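Local coordinates for RavA (Legionella pneumophila str. Paris, PDB 6WO6), which is an effector protein linked to cell invasion, probably acting inside the host cell, with no molecular activity assigned here, at residues M105-E110 with S148-N153; R137-T142 with H169-R174; Y85-R90 with E114-F119; R179-D184 with S205-I210. The protein carries 2 engineered substitutions. One frame throughout, in Å; residues are numbered along the deposited sequence.

Contact 1 of 4, residues M105-E110 with S148-N153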
# COMPACT_ATOMS: atom_id res chain seq x y z
N MET A 105 16.11 -7.26 -5.02
CA MET A 105 16.12 -8.52 -5.75
C MET A 105 15.52 -8.36 -7.14
O MET A 105 16.00 -8.96 -8.11
CB MET A 105 15.36 -9.59 -4.95
CG MET A 105 14.81 -10.73 -5.78
SD MET A 105 14.13 -12.04 -4.74
CE MET A 105 13.46 -11.08 -3.38
N ILE A 106 14.48 -7.53 -7.27
CA ILE A 106 13.88 -7.33 -8.59
C ILE A 106 14.79 -6.50 -9.49
O ILE A 106 14.84 -6.72 -10.71
CB ILE A 106 12.48 -6.71 -8.45
CG1 ILE A 106 11.57 -7.67 -7.67
CG2 ILE A 106 11.88 -6.35 -9.80
CD1 ILE A 106 10.11 -7.52 -7.97
N LEU A 107 15.54 -5.55 -8.92
CA LEU A 107 16.40 -4.68 -9.71
C LEU A 107 17.75 -5.32 -10.03
O LEU A 107 18.29 -5.09 -11.12
CB LEU A 107 16.64 -3.36 -8.98
CG LEU A 107 15.44 -2.43 -8.83
CD1 LEU A 107 15.82 -1.20 -8.03
CD2 LEU A 107 14.89 -2.05 -10.19
N GLU A 108 18.29 -6.12 -9.11
CA GLU A 108 19.56 -6.83 -9.30
C GLU A 108 19.49 -7.89 -10.39
O GLU A 108 20.46 -8.66 -10.52
CB GLU A 108 20.00 -7.46 -7.98
CG GLU A 108 20.47 -6.47 -6.93
CD GLU A 108 20.49 -7.07 -5.54
OE1 GLU A 108 20.07 -8.23 -5.38
OE2 GLU A 108 20.93 -6.37 -4.60
N LYS A 109 18.38 -7.93 -11.13
CA LYS A 109 18.18 -8.88 -12.22
C LYS A 109 18.29 -10.33 -11.73
O LYS A 109 18.72 -11.22 -12.47
CB LYS A 109 19.15 -8.62 -13.38
CG LYS A 109 19.35 -7.13 -13.68
CD LYS A 109 19.20 -6.82 -15.16
CE LYS A 109 17.74 -6.65 -15.56
NZ LYS A 109 17.60 -6.32 -17.00
N GLU A 110 17.91 -10.56 -10.47
CA GLU A 110 17.73 -11.91 -9.96
C GLU A 110 16.56 -12.61 -10.62
O GLU A 110 16.34 -13.80 -10.35
CB GLU A 110 17.52 -11.86 -8.44
CG GLU A 110 18.52 -12.65 -7.63
CD GLU A 110 18.90 -11.96 -6.34
OE1 GLU A 110 19.80 -11.09 -6.37
OE2 GLU A 110 18.28 -12.25 -5.29
N SER A 148 10.05 3.71 -10.73
CA SER A 148 9.70 3.45 -12.12
C SER A 148 10.59 2.40 -12.76
O SER A 148 10.20 1.83 -13.79
CB SER A 148 9.76 4.74 -12.93
OG SER A 148 11.05 5.32 -12.87
N ARG A 149 11.76 2.12 -12.19
CA ARG A 149 12.61 1.08 -12.77
C ARG A 149 12.10 -0.30 -12.38
O ARG A 149 11.91 -1.17 -13.25
CB ARG A 149 14.06 1.27 -12.33
CG ARG A 149 15.01 0.21 -12.86
CD ARG A 149 16.30 0.81 -13.41
NE ARG A 149 16.21 1.07 -14.85
CZ ARG A 149 16.40 0.14 -15.78
NH1 ARG A 149 16.30 0.46 -17.07
NH2 ARG A 149 16.68 -1.11 -15.44
N VAL A 150 11.87 -0.52 -11.07
CA VAL A 150 11.21 -1.74 -10.59
C VAL A 150 10.02 -2.06 -11.49
O VAL A 150 9.98 -3.12 -12.14
CB VAL A 150 10.76 -1.57 -9.13
CG1 VAL A 150 9.89 -2.74 -8.69
CG2 VAL A 150 11.95 -1.44 -8.20
N SER A 151 9.07 -1.13 -11.56
CA SER A 151 7.88 -1.31 -12.38
C SER A 151 8.24 -1.78 -13.79
O SER A 151 7.68 -2.76 -14.29
CB SER A 151 7.08 -0.00 -12.43
OG SER A 151 5.77 -0.22 -12.94
N GLN A 152 9.20 -1.10 -14.43
CA GLN A 152 9.55 -1.47 -15.80
C GLN A 152 9.96 -2.93 -15.89
O GLN A 152 9.49 -3.66 -16.77
CB GLN A 152 10.68 -0.57 -16.33
CG GLN A 152 11.03 -0.85 -17.78
CD GLN A 152 12.33 -0.21 -18.22
OE1 GLN A 152 13.26 -0.89 -18.63
NE2 GLN A 152 12.39 1.12 -18.14
N ASN A 153 10.82 -3.39 -14.97
CA ASN A 153 11.21 -4.79 -14.96
C ASN A 153 9.98 -5.69 -14.91
O ASN A 153 9.86 -6.64 -15.69
CB ASN A 153 12.14 -5.07 -13.78
CG ASN A 153 13.58 -4.65 -14.05
OD1 ASN A 153 13.84 -3.89 -14.99
ND2 ASN A 153 14.50 -5.13 -13.24
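The carboxamide of Asn153 is the flat group on which this contact turns: Ile106 O lies almost exactly in the amide plane, and beside the same nitrogen lies the aliphatic end of Lys109, its CE 4.3 Å from Asn153 ND2. The hydrogen bond from Asn153 ND2 to Ile106 O is 3.0 Å long and moderately bent, 146° at the hydrogen. On the acceptor's side the fit is looser, since the donor stands above the carbonyl plane and not on a lone pair. Asn153 puts its amide there by holding CG beside the backbone N, anti to the carbonyl carbon (chi1 -80°). Next to this polar link, Leu107 reaches across to helix 147-157. Its CD2 methyl settles on the helix backbone, 3.5 Å from Val150 N, and Leu107 CD2 lies equally close to the aliphatic part of Arg149, at 3.5 Å from CG. Leu107 and Val150 cross at about a right angle, with Leu107 CD2 3.6 Å from Val150 CG2. Ile106 CG2 lies 4.2 Å from Asn153 CB as the two side chains slide past each other in opposite directions. Val150 also touches Phe171, so the apolar patch continues onto helix 162-181. Helix 102-107 ends here, and Lys109 (phi 58°) turns the chain away in a left-handed conformation. The buried Asn153 thus brings a neutral donor to a carbonyl of the last helical turn, where the partial negative charge of the helix end would probably strengthen the bond, while leucine, isoleucine and valine, with the aliphatic stem of Arg149, supply the apolar remainder.

Contact 2 of 4, residues R137-T142 with H169-R174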
# COMPACT_ATOMS: atom_id res chain seq x y z
N ARG A 137 3.78 -4.72 -0.69
CA ARG A 137 5.12 -4.81 -0.13
C ARG A 137 6.12 -4.00 -0.94
O ARG A 137 6.97 -3.29 -0.38
CB ARG A 137 5.55 -6.28 -0.04
CG ARG A 137 6.82 -6.50 0.75
CD ARG A 137 6.53 -6.60 2.24
NE ARG A 137 7.74 -6.49 3.05
CZ ARG A 137 8.64 -7.46 3.19
NH1 ARG A 137 8.48 -8.62 2.57
NH2 ARG A 137 9.71 -7.26 3.95
N LEU A 138 6.04 -4.10 -2.27
CA LEU A 138 6.95 -3.36 -3.13
C LEU A 138 6.73 -1.86 -2.99
O LEU A 138 7.70 -1.09 -2.95
CB LEU A 138 6.80 -3.80 -4.58
CG LEU A 138 7.24 -5.22 -4.93
CD1 LEU A 138 7.08 -5.49 -6.41
CD2 LEU A 138 8.67 -5.47 -4.47
N ALA A 139 5.47 -1.42 -2.92
CA ALA A 139 5.21 -0.00 -2.70
C ALA A 139 5.74 0.45 -1.34
O ALA A 139 6.17 1.60 -1.20
CB ALA A 139 3.71 0.27 -2.80
N GLU A 140 5.73 -0.44 -0.35
CA GLU A 140 6.20 -0.05 0.98
C GLU A 140 7.72 0.07 1.03
O GLU A 140 8.24 0.98 1.68
CB GLU A 140 5.71 -1.06 2.02
CG GLU A 140 4.23 -0.95 2.34
CD GLU A 140 3.77 -2.00 3.34
OE1 GLU A 140 4.47 -3.02 3.51
OE2 GLU A 140 2.70 -1.80 3.96
N THR A 141 8.44 -0.83 0.36
CA THR A 141 9.89 -0.87 0.54
C THR A 141 10.70 -0.21 -0.58
O THR A 141 11.87 0.10 -0.36
CB THR A 141 10.37 -2.32 0.71
OG1 THR A 141 10.25 -3.01 -0.55
CG2 THR A 141 9.53 -3.04 1.76
N THR A 142 10.12 0.01 -1.75
CA THR A 142 10.89 0.54 -2.87
C THR A 142 11.12 2.04 -2.71
O THR A 142 10.16 2.78 -2.48
CB THR A 142 10.18 0.29 -4.20
OG1 THR A 142 9.89 -1.11 -4.33
CG2 THR A 142 11.05 0.74 -5.36
N HIS A 169 -0.65 0.26 -9.68
CA HIS A 169 -1.65 0.91 -8.85
C HIS A 169 -1.09 1.27 -7.47
O HIS A 169 -1.28 2.39 -6.98
CB HIS A 169 -2.88 0.01 -8.72
CG HIS A 169 -3.64 -0.16 -9.99
ND1 HIS A 169 -4.57 -1.16 -10.17
CD2 HIS A 169 -3.62 0.55 -11.15
CE1 HIS A 169 -5.09 -1.06 -11.39
NE2 HIS A 169 -4.53 -0.04 -12.00
N ALA A 170 -0.40 0.32 -6.84
CA ALA A 170 0.15 0.57 -5.51
C ALA A 170 1.21 1.66 -5.55
O ALA A 170 1.27 2.51 -4.65
CB ALA A 170 0.72 -0.72 -4.92
N PHE A 171 2.06 1.65 -6.58
CA PHE A 171 3.05 2.71 -6.73
C PHE A 171 2.38 4.07 -6.88
O PHE A 171 2.83 5.06 -6.29
CB PHE A 171 3.96 2.43 -7.93
CG PHE A 171 5.10 1.50 -7.63
CD1 PHE A 171 5.55 1.35 -6.33
CD2 PHE A 171 5.72 0.79 -8.64
CE1 PHE A 171 6.61 0.50 -6.05
CE2 PHE A 171 6.77 -0.06 -8.36
CZ PHE A 171 7.22 -0.21 -7.06
N ALA A 172 1.30 4.14 -7.66
CA ALA A 172 0.59 5.41 -7.83
C ALA A 172 0.01 5.89 -6.50
O ALA A 172 0.11 7.09 -6.18
CB ALA A 172 -0.53 5.25 -8.87
N VAL A 173 -0.60 4.99 -5.73
CA VAL A 173 -1.18 5.39 -4.46
C VAL A 173 -0.10 5.90 -3.51
O VAL A 173 -0.28 6.92 -2.83
CB VAL A 173 -1.99 4.23 -3.85
CG1 VAL A 173 -2.32 4.52 -2.39
CG2 VAL A 173 -3.27 4.02 -4.64
N ARG A 174 1.04 5.21 -3.45
CA ARG A 174 2.14 5.66 -2.59
C ARG A 174 2.64 7.03 -3.03
O ARG A 174 2.85 7.93 -2.19
CB ARG A 174 3.27 4.64 -2.61
CG ARG A 174 4.48 5.04 -1.78
CD ARG A 174 4.32 4.66 -0.32
NE ARG A 174 5.29 5.35 0.53
CZ ARG A 174 6.54 4.94 0.73
NH1 ARG A 174 7.34 5.64 1.52
NH2 ARG A 174 6.99 3.85 0.13
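Helices 137-141 and 169-174 run in roughly the same direction, inclined by 36°, with their axes 8.7 Å apart at the closest. Such an approach is eased by small residues: the methyl groups of Ala139 and Ala170 meet at 3.8 Å, CB to CB. Phe171 packs beside this pair. It holds CG beside its backbone N, and its ring end comes close to the last turn of helix 131-141, where Phe171 CE1 lies 3.7 Å from Leu138 O and Phe171 CZ 3.9 Å from Thr142 OG1. Both oxygens lie at the ring's edge, near its plane, so that the ring meets them with its C-H rim. The threonine hydroxyl is itself turned back into its own helix, where Thr142 OG1 donates to Leu138 O at 2.6 Å; that carbonyl also accepts Thr142 N and so is gripped twice. Arg174 makes the polar link between the helices. Its chain bends at chi2 (85°), and Arg174 NH2 gives Ala139 O a 2.7 Å hydrogen bond with 142° at the hydrogen. The acceptor sits at the edge of the guanidinium, in its plane, and the donor in turn lies in the carbonyl plane. Glu178, one helical turn further on, forms a salt bridge to Arg174 NH1 and so helps to fix the guanidinium. Outside the pair, Leu206 packs on Glu140 and Val173, while Val150 touches Thr142. A charged donor thus meets a backbone carbonyl of the last helical turn, where its charge probably helps to offset the negative end of the helix dipole, beside an Ala-Ala contact.

Contact 3 of 4, residues Y85-R90 with E114-F119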
# COMPACT_ATOMS: atom_id res chain seq x y z
N TYR A 85 11.31 -24.96 -8.56
CA TYR A 85 11.54 -24.53 -7.18
C TYR A 85 12.18 -23.15 -7.14
O TYR A 85 11.84 -22.33 -6.28
CB TYR A 85 12.42 -25.53 -6.43
CG TYR A 85 12.96 -24.99 -5.13
CD1 TYR A 85 12.18 -24.98 -3.98
CD2 TYR A 85 14.25 -24.47 -5.04
CE1 TYR A 85 12.66 -24.47 -2.78
CE2 TYR A 85 14.74 -23.95 -3.85
CZ TYR A 85 13.94 -23.96 -2.73
OH TYR A 85 14.43 -23.45 -1.54
N GLN A 86 13.12 -22.88 -8.05
CA GLN A 86 13.75 -21.57 -8.10
C GLN A 86 12.72 -20.48 -8.37
O GLN A 86 12.71 -19.44 -7.69
CB GLN A 86 14.84 -21.55 -9.18
CG GLN A 86 16.11 -22.28 -8.79
CD GLN A 86 16.92 -21.52 -7.76
OE1 GLN A 86 17.66 -20.59 -8.10
NE2 GLN A 86 16.78 -21.90 -6.50
N VAL A 87 11.85 -20.70 -9.35
CA VAL A 87 10.80 -19.72 -9.66
C VAL A 87 9.95 -19.43 -8.43
O VAL A 87 9.78 -18.27 -8.03
CB VAL A 87 9.94 -20.22 -10.84
CG1 VAL A 87 8.74 -19.30 -11.03
CG2 VAL A 87 10.76 -20.29 -12.11
N LYS A 88 9.42 -20.49 -7.80
CA LYS A 88 8.52 -20.27 -6.68
C LYS A 88 9.25 -19.64 -5.49
O LYS A 88 8.69 -18.76 -4.81
CB LYS A 88 7.84 -21.57 -6.26
CG LYS A 88 6.96 -21.42 -5.03
CD LYS A 88 5.71 -22.28 -5.10
CE LYS A 88 4.91 -22.19 -3.80
NZ LYS A 88 3.68 -23.02 -3.84
N LYS A 89 10.48 -20.07 -5.22
CA LYS A 89 11.23 -19.53 -4.09
C LYS A 89 11.51 -18.05 -4.28
O LYS A 89 11.31 -17.24 -3.37
CB LYS A 89 12.53 -20.31 -3.91
CG LYS A 89 13.41 -19.82 -2.76
CD LYS A 89 12.70 -20.00 -1.43
CE LYS A 89 12.71 -18.71 -0.62
NZ LYS A 89 11.70 -18.73 0.47
N ARG A 90 11.96 -17.67 -5.48
CA ARG A 90 12.28 -16.27 -5.73
C ARG A 90 11.04 -15.39 -5.73
O ARG A 90 11.11 -14.22 -5.34
CB ARG A 90 13.05 -16.12 -7.05
CG ARG A 90 14.42 -16.75 -7.02
CD ARG A 90 15.15 -16.58 -8.33
NE ARG A 90 16.41 -17.31 -8.35
CZ ARG A 90 17.25 -17.33 -9.37
NH1 ARG A 90 16.97 -16.66 -10.48
NH2 ARG A 90 18.38 -18.02 -9.29
N GLU A 114 14.82 -15.90 -19.20
CA GLU A 114 14.42 -17.20 -19.75
C GLU A 114 13.89 -18.14 -18.67
O GLU A 114 13.07 -19.01 -18.97
CB GLU A 114 15.58 -17.85 -20.50
CG GLU A 114 16.72 -18.35 -19.63
CD GLU A 114 17.74 -19.14 -20.42
OE1 GLU A 114 17.55 -19.31 -21.65
OE2 GLU A 114 18.73 -19.61 -19.81
N LEU A 115 14.33 -17.99 -17.42
CA LEU A 115 13.77 -18.80 -16.35
C LEU A 115 12.29 -18.51 -16.16
O LEU A 115 11.47 -19.44 -16.07
CB LEU A 115 14.53 -18.57 -15.04
CG LEU A 115 13.98 -19.30 -13.81
CD1 LEU A 115 13.97 -20.80 -14.05
CD2 LEU A 115 14.76 -18.95 -12.56
N PHE A 116 11.92 -17.23 -16.11
CA PHE A 116 10.52 -16.83 -16.00
C PHE A 116 9.83 -16.74 -17.36
O PHE A 116 8.64 -16.39 -17.41
CB PHE A 116 10.42 -15.49 -15.27
CG PHE A 116 10.72 -15.59 -13.80
CD1 PHE A 116 12.03 -15.55 -13.35
CD2 PHE A 116 9.71 -15.73 -12.87
CE1 PHE A 116 12.32 -15.65 -12.00
CE2 PHE A 116 9.98 -15.82 -11.53
CZ PHE A 116 11.29 -15.78 -11.09
N ASN A 117 10.53 -17.04 -18.45
CA ASN A 117 9.91 -17.17 -19.76
C ASN A 117 9.49 -18.61 -20.04
O ASN A 117 8.42 -18.85 -20.61
CB ASN A 117 10.87 -16.68 -20.84
CG ASN A 117 10.24 -16.67 -22.22
OD1 ASN A 117 9.04 -16.41 -22.37
ND2 ASN A 117 11.04 -16.95 -23.24
N ASN A 118 10.33 -19.58 -19.66
CA ASN A 118 9.96 -20.98 -19.79
C ASN A 118 8.88 -21.37 -18.79
O ASN A 118 7.93 -22.08 -19.14
CB ASN A 118 11.20 -21.87 -19.61
CG ASN A 118 12.23 -21.66 -20.69
OD1 ASN A 118 11.90 -21.55 -21.87
ND2 ASN A 118 13.50 -21.62 -20.30
N PHE A 119 9.01 -20.91 -17.55
CA PHE A 119 8.06 -21.21 -16.48
C PHE A 119 7.11 -20.04 -16.23
O PHE A 119 6.81 -19.71 -15.08
CB PHE A 119 8.80 -21.58 -15.20
CG PHE A 119 9.60 -22.85 -15.31
CD1 PHE A 119 10.89 -22.83 -15.80
CD2 PHE A 119 9.06 -24.06 -14.90
CE1 PHE A 119 11.63 -23.99 -15.90
CE2 PHE A 119 9.80 -25.23 -14.99
CZ PHE A 119 11.08 -25.19 -15.49
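Lys88 NZ is the best-held polar atom here, gripped by two hydrogen bonds, to Val49 O and Cys52 O at the end of helix 38-51. These fasten the back of helix 77-92, for Lys88 points away from segment 114-119, and the face that remains for the contact is almost wholly apolar. Val87 is its centre, dividing its methyls among three partners. With CG1 anti to the backbone N (chi1 172°), Val87 CG1 lies 3.7 Å from Phe116 CE2, oblique to the ring. The other methyl enters between Leu115 and Phe119: Val87 CG2 is 3.8 Å from Leu115 CG and 3.9 Å from Phe119 CB. Val87 runs antiparallel past Leu115 and likewise past Phe116, with no end-on meeting. One turn along, Arg90 runs out extended from CG to NE and crosses Leu115 obliquely, Arg90 NH1 lying 3.8 Å from Leu115 CD2, while its CB approaches the edge of the Phe116 ring. Phe116 also stacks on Phe111. The Phe119 ring has Leu115 O at its edge, in plane, and reaches Leu42 and Ser46, so this end of the segment also meets helix 38-51. Hydrophobic contact therefore carries the join between helices 77-92 and 115-118, with the partly exposed Arg90 bringing its guanidinium up to Leu115.

Contact 4 of 4, residues R179-D184 with S205-I210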
# COMPACT_ATOMS: atom_id res chain seq x y z
N ARG A 179 3.32 12.93 -2.27
CA ARG A 179 3.44 14.26 -2.87
C ARG A 179 2.22 15.13 -2.61
O ARG A 179 2.35 16.36 -2.52
CB ARG A 179 3.69 14.14 -4.37
N LEU A 180 1.03 14.54 -2.49
CA LEU A 180 -0.21 15.32 -2.41
C LEU A 180 -0.81 15.31 -1.01
O LEU A 180 -0.96 16.38 -0.40
CB LEU A 180 -1.22 14.79 -3.43
CG LEU A 180 -0.79 14.88 -4.89
CD1 LEU A 180 -1.97 14.62 -5.82
CD2 LEU A 180 -0.15 16.24 -5.18
N LEU A 181 -1.16 14.14 -0.47
CA LEU A 181 -1.86 14.09 0.81
C LEU A 181 -1.03 14.68 1.93
O LEU A 181 -1.54 15.43 2.77
CB LEU A 181 -2.26 12.65 1.14
CG LEU A 181 -3.19 12.50 2.35
CD1 LEU A 181 -4.42 13.37 2.18
CD2 LEU A 181 -3.58 11.04 2.54
N LEU A 182 0.26 14.37 1.97
CA LEU A 182 1.16 14.90 2.99
C LEU A 182 1.80 16.22 2.58
O LEU A 182 2.73 16.67 3.25
CB LEU A 182 2.26 13.88 3.31
CG LEU A 182 1.81 12.62 4.06
CD1 LEU A 182 2.93 11.60 4.11
CD2 LEU A 182 1.34 12.99 5.46
N GLY A 183 1.31 16.86 1.52
CA GLY A 183 1.86 18.11 1.04
C GLY A 183 1.04 19.32 1.47
O GLY A 183 0.16 19.25 2.33
N ASP A 184 1.34 20.45 0.83
CA ASP A 184 0.65 21.70 1.12
C ASP A 184 -0.73 21.79 0.48
O ASP A 184 -1.52 22.66 0.86
CB ASP A 184 1.49 22.89 0.66
CG ASP A 184 2.71 23.12 1.53
OD1 ASP A 184 2.64 22.83 2.74
OD2 ASP A 184 3.74 23.59 1.00
N SER A 205 -3.41 -0.18 3.52
CA SER A 205 -2.30 -0.18 4.47
C SER A 205 -1.30 0.93 4.18
O SER A 205 -0.63 1.42 5.10
CB SER A 205 -1.58 -1.53 4.45
OG SER A 205 -2.50 -2.60 4.61
N LEU A 206 -1.21 1.36 2.92
CA LEU A 206 -0.30 2.45 2.56
C LEU A 206 -0.65 3.76 3.26
O LEU A 206 0.21 4.64 3.36
CB LEU A 206 -0.31 2.66 1.04
CG LEU A 206 0.33 1.56 0.21
CD1 LEU A 206 0.35 1.95 -1.26
CD2 LEU A 206 1.73 1.29 0.72
N PHE A 207 -1.88 3.92 3.74
CA PHE A 207 -2.22 5.14 4.46
C PHE A 207 -1.73 5.12 5.90
O PHE A 207 -1.80 6.16 6.57
CB PHE A 207 -3.73 5.37 4.39
CG PHE A 207 -4.22 5.70 3.01
CD1 PHE A 207 -4.27 7.02 2.57
CD2 PHE A 207 -4.60 4.70 2.14
CE1 PHE A 207 -4.70 7.32 1.29
CE2 PHE A 207 -5.04 4.99 0.86
CZ PHE A 207 -5.09 6.30 0.43
N ASN A 208 -1.21 3.99 6.38
CA ASN A 208 -0.63 3.93 7.72
C ASN A 208 0.51 4.93 7.90
O ASN A 208 0.91 5.19 9.04
CB ASN A 208 -0.12 2.52 8.01
CG ASN A 208 -1.25 1.52 8.19
OD1 ASN A 208 -2.43 1.88 8.17
ND2 ASN A 208 -0.90 0.25 8.37
N VAL A 209 1.04 5.49 6.81
CA VAL A 209 2.11 6.47 6.92
C VAL A 209 1.59 7.78 7.49
O VAL A 209 2.36 8.54 8.10
CB VAL A 209 2.79 6.66 5.55
CG1 VAL A 209 1.81 7.25 4.54
CG2 VAL A 209 4.02 7.54 5.67
N ILE A 210 0.30 8.08 7.34
CA ILE A 210 -0.23 9.35 7.84
C ILE A 210 -0.58 9.31 9.31
O ILE A 210 -1.08 10.31 9.84
CB ILE A 210 -1.48 9.83 7.06
CG1 ILE A 210 -2.69 8.97 7.42
CG2 ILE A 210 -1.22 9.84 5.57
CD1 ILE A 210 -3.96 9.37 6.69
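Leu181 and Phe207 cross at about a right angle, and the leucine addresses the ring by its rim: Leu181 CD2 lies near the ring plane at the edge, 4.1 Å from Phe207 CE1. The same methyl meets Ile210, again across a right angle, with Leu181 CD2 4.0 Å from Ile210 CG2. Leu182 comes to that isoleucine methyl by a more oblique route, Leu182 CD2 being 4.1 Å from Ile210 CG2, so the branch methyl of Ile210 is touched by two successive leucines. Their torsions differ: Leu181 carries CG anti to the backbone N (chi1 -171°), whereas Leu182 holds it beside the N, anti to the carbonyl carbon (chi1 -70°). Ile210 in turn places CG1 in the crowded position between backbone N and carbonyl carbon (chi1 72°), which leaves CG2 facing the leucines. At the outer margin Leu182 CD1 makes only a loose approach to Val209 CG2, 4.5 Å away. The backbone differs on the two sides. Segment 205-210 is a 3-10 helical segment, and the 2.9 Å bond from Ile210 N to Phe207 O spans the three-residue step that brings Phe207 and Ile210 to the same leucine. In the other segment, helix 162-181 widens into a pi-type turn at 179-181 before giving way to Leu182. Phe207 stacks on Phe240, and Ile217 of helix 214-224 touches Leu181, Leu182 and Ile210, extending the cluster to the following helices. Aliphatic methyls and one aromatic rim make up this contact, so shape and the burial of apolar surface, not directed polar bonds, join the end of the long helix to the 3-10 segment.

Overall arrangement
From the N terminus, the chain enters contact 3 on helix 77-92 and passes through 105-110, the first half of contact 1, before contact 3 closes at 114-119; the two loops cross. It then reaches 137-142, which opens contact 2, before 148-153 closes contact 1, so these cross as well, and 169-174 closes contact 2 on the long helix 162-181. That helix also opens contact 4, closed by 205-210 in series after contact 2. Neighbours touch: Glu110 and Met105 lie against Arg90, joining contacts 1 and 3, and Ile106 packs on Leu138, joining contacts 1 and 2. Contacts 3 and 4, with centres about 35 Å apart, lie at the ends of this chain of helical neighbours.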